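Local coordinates for putative methyl-accepting chemotaxis signal transduction protein (PDB 6W3V) that probably serves as a chemoreceptor of Campylobacter jejuni, sensing ligands such as amino acids through a Cache-type sensor domain, here holding phenylalanine, at residues A[77-82]-A[131-136]. Sequence-based numbering, arbitrary orientation.
Sequences NALNVY and YLDTVL. With PHE (phenylalanine), chain C.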
loop_
_atom_site.group_PDB
_atom_site.type_symbol
_atom_site.label_atom_id
_atom_site.label_comp_id
_atom_site.label_asym_id
_atom_site.label_seq_id
_atom_site.Cartn_x
_atom_site.Cartn_y
_atom_site.Cartn_z
ATOM N N ASN A 77 2.670 13.841 6.731
ATOM C CA ASN A 77 2.270 14.407 5.435
ATOM C C ASN A 77 1.255 13.492 4.739
ATOM O O ASN A 77 1.336 13.234 3.552
ATOM C CB ASN A 77 3.489 14.635 4.523
ATOM C CG ASN A 77 3.148 15.487 3.302
ATOM O OD1 ASN A 77 2.266 16.349 3.362
ATOM N ND2 ASN A 77 3.838 15.245 2.191
ATOM N N ALA A 78 0.226 13.077 5.477
ATOM C CA ALA A 78 -0.889 12.354 4.880
ATOM C C ALA A 78 -1.739 13.320 4.049
ATOM O O ALA A 78 -1.691 14.543 4.238
ATOM C CB ALA A 78 -1.742 11.679 5.924
ATOM N N LEU A 79 -2.529 12.790 3.117
ATOM C CA LEU A 79 -3.384 13.608 2.276
ATOM C C LEU A 79 -4.625 14.015 3.043
ATOM O O LEU A 79 -5.030 15.155 2.968
ATOM C CB LEU A 79 -3.753 12.843 1.002
ATOM C CG LEU A 79 -4.351 13.728 -0.078
ATOM C CD1 LEU A 79 -3.273 14.699 -0.595
ATOM C CD2 LEU A 79 -4.958 12.916 -1.215
ATOM N N ASN A 80 -5.238 13.063 3.721
ATOM C CA ASN A 80 -6.464 13.289 4.490
ATOM C C ASN A 80 -6.393 12.402 5.707
ATOM O O ASN A 80 -5.896 11.288 5.623
ATOM C CB ASN A 80 -7.720 12.880 3.707
ATOM C CG ASN A 80 -7.969 13.655 2.426
ATOM O OD1 ASN A 80 -8.141 14.886 2.441
ATOM N ND2 ASN A 80 -7.960 12.937 1.306
ATOM N N VAL A 81 -6.951 12.878 6.834
ATOM C CA VAL A 81 -7.155 12.096 8.009
ATOM C C VAL A 81 -8.550 12.455 8.524
ATOM O O VAL A 81 -8.889 13.640 8.585
ATOM C CB VAL A 81 -6.093 12.331 9.092
ATOM C CG1 VAL A 81 -6.374 11.583 10.357
ATOM C CG2 VAL A 81 -4.693 12.026 8.577
ATOM N N TYR A 82 -9.369 11.450 8.845
ATOM C CA TYR A 82 -10.759 11.720 9.104
ATOM C C TYR A 82 -11.335 10.692 10.067
ATOM O O TYR A 82 -10.866 9.587 10.234
ATOM C CB TYR A 82 -11.559 11.776 7.798
ATOM C CG TYR A 82 -11.229 10.696 6.781
ATOM C CD1 TYR A 82 -10.193 10.886 5.859
ATOM C CD2 TYR A 82 -11.877 9.474 6.751
ATOM C CE1 TYR A 82 -9.847 9.922 4.958
ATOM C CE2 TYR A 82 -11.518 8.484 5.857
ATOM C CZ TYR A 82 -10.543 8.738 4.901
ATOM O OH TYR A 82 -10.237 7.748 4.011
ATOM N N TYR A 131 -7.012 3.802 -4.891
ATOM C CA TYR A 131 -8.217 4.317 -5.555
ATOM C C TYR A 131 -8.146 5.846 -5.563
ATOM O O TYR A 131 -7.356 6.443 -4.817
ATOM C CB TYR A 131 -9.497 3.841 -4.841
ATOM C CG TYR A 131 -9.637 4.475 -3.497
ATOM C CD1 TYR A 131 -9.026 3.936 -2.367
ATOM C CD2 TYR A 131 -10.517 5.536 -3.327
ATOM C CE1 TYR A 131 -9.163 4.554 -1.124
ATOM C CE2 TYR A 131 -10.632 6.168 -2.122
ATOM C CZ TYR A 131 -9.971 5.673 -1.018
ATOM O OH TYR A 131 -10.110 6.315 0.173
ATOM N N LEU A 132 -8.965 6.464 -6.420
ATOM C CA LEU A 132 -9.056 7.924 -6.489
ATOM C C LEU A 132 -9.831 8.546 -5.330
ATOM O O LEU A 132 -11.048 8.416 -5.248
ATOM C CB LEU A 132 -9.685 8.366 -7.796
ATOM C CG LEU A 132 -9.573 9.854 -8.169
ATOM C CD1 LEU A 132 -8.099 10.244 -8.345
ATOM C CD2 LEU A 132 -10.401 10.221 -9.408
ATOM N N ASP A 133 -9.137 9.278 -4.476
ATOM C CA ASP A 133 -9.763 10.010 -3.373
ATOM C C ASP A 133 -10.687 11.037 -3.974
ATOM O O ASP A 133 -10.283 11.872 -4.788
ATOM C CB ASP A 133 -8.669 10.701 -2.584
ATOM C CG ASP A 133 -9.190 11.729 -1.640
ATOM O OD1 ASP A 133 -10.185 11.418 -0.958
ATOM O OD2 ASP A 133 -8.611 12.862 -1.627
ATOM N N THR A 134 -11.891 11.094 -3.386
ATOM C CA THR A 134 -12.872 12.049 -3.878
ATOM C C THR A 134 -12.661 13.467 -3.335
ATOM O O THR A 134 -13.160 14.443 -3.917
ATOM C CB THR A 134 -14.318 11.617 -3.576
ATOM O OG1 THR A 134 -14.460 11.477 -2.167
ATOM C CG2 THR A 134 -14.611 10.280 -4.237
ATOM N N VAL A 135 -11.986 13.581 -2.199
ATOM C CA VAL A 135 -11.788 14.893 -1.582
ATOM C C VAL A 135 -10.751 15.709 -2.391
ATOM O O VAL A 135 -11.025 16.819 -2.844
ATOM C CB VAL A 135 -11.391 14.783 -0.091
ATOM C CG1 VAL A 135 -11.014 16.148 0.464
ATOM C CG2 VAL A 135 -12.537 14.202 0.738
ATOM N N LEU A 136 -9.591 15.110 -2.649
ATOM C CA LEU A 136 -8.491 15.839 -3.270
ATOM C C LEU A 136 -8.130 15.264 -4.658
ATOM O O LEU A 136 -7.251 15.784 -5.328
ATOM C CB LEU A 136 -7.266 15.931 -2.333
ATOM C CG LEU A 136 -7.402 16.928 -1.146
ATOM C CD1 LEU A 136 -6.340 16.780 -0.049
ATOM C CD2 LEU A 136 -7.483 18.379 -1.625
HETATM N N PHE C . -10.286 9.098 0.423
HETATM C CA PHE C . -11.624 9.138 1.059
HETATM C C PHE C . -12.651 8.668 0.040
HETATM O O PHE C . -12.518 9.038 -1.140
HETATM C CB PHE C . -11.938 10.587 1.461
HETATM C CG PHE C . -13.232 10.761 2.151
HETATM C CD1 PHE C . -14.369 10.885 1.413
HETATM C CD2 PHE C . -13.292 10.849 3.510
HETATM C CE1 PHE C . -15.579 11.118 2.024
HETATM C CE2 PHE C . -14.499 11.022 4.115
HETATM C CZ PHE C . -15.652 11.050 3.373
HETATM O OXT PHE C . -13.602 7.955 0.417
#
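Asn80 and Asp133 approach from opposite directions, their planes 61° apart: Asn80 ND2 donates to Asp133 OD2 at 3.0 Å, nearly within its own amide plane but from well above the carboxylate. An amide suits this place, donating to Asp133 and Asp160 without adding negative charge. Leu136 N reaches Asp133 OD2 from the opposite face, at 2.7 Å. Asp133 OD1 accepts from Val135 N, an Asx turn, so three N-H groups fix the carboxylate's rotation. With CG of Asp133 anti to its own N (chi1 166°), the carboxylate swings between Asn80 and the ligand's ammonium, OD1 lying 2.7 Å from phenylalanine N; an acidic residue suits that positive group. Tyr131 OH accepts from phenylalanine N at 2.8 Å, while Thr134 N donates almost straight to ligand O. Tyr82 offers a ring face to the ligand's phenyl group, whose CD2 sits over the ring centre, and a hydroxyl to Asp160. Leu79 CG packs on Leu136 CD1 at 3.6 Å; Leu136 CD1 and Val135 CG1 lie against Asn80 OD1, buried without a hydrogen-bond partner. Asp160 of strand 152-162 and Thr142 of strand 139-149, which bonds Tyr131 OH, belong to the strands between 80-84 and 126-132 in the antiparallel sheet, whose pocket Trp115 and Lys113 complete.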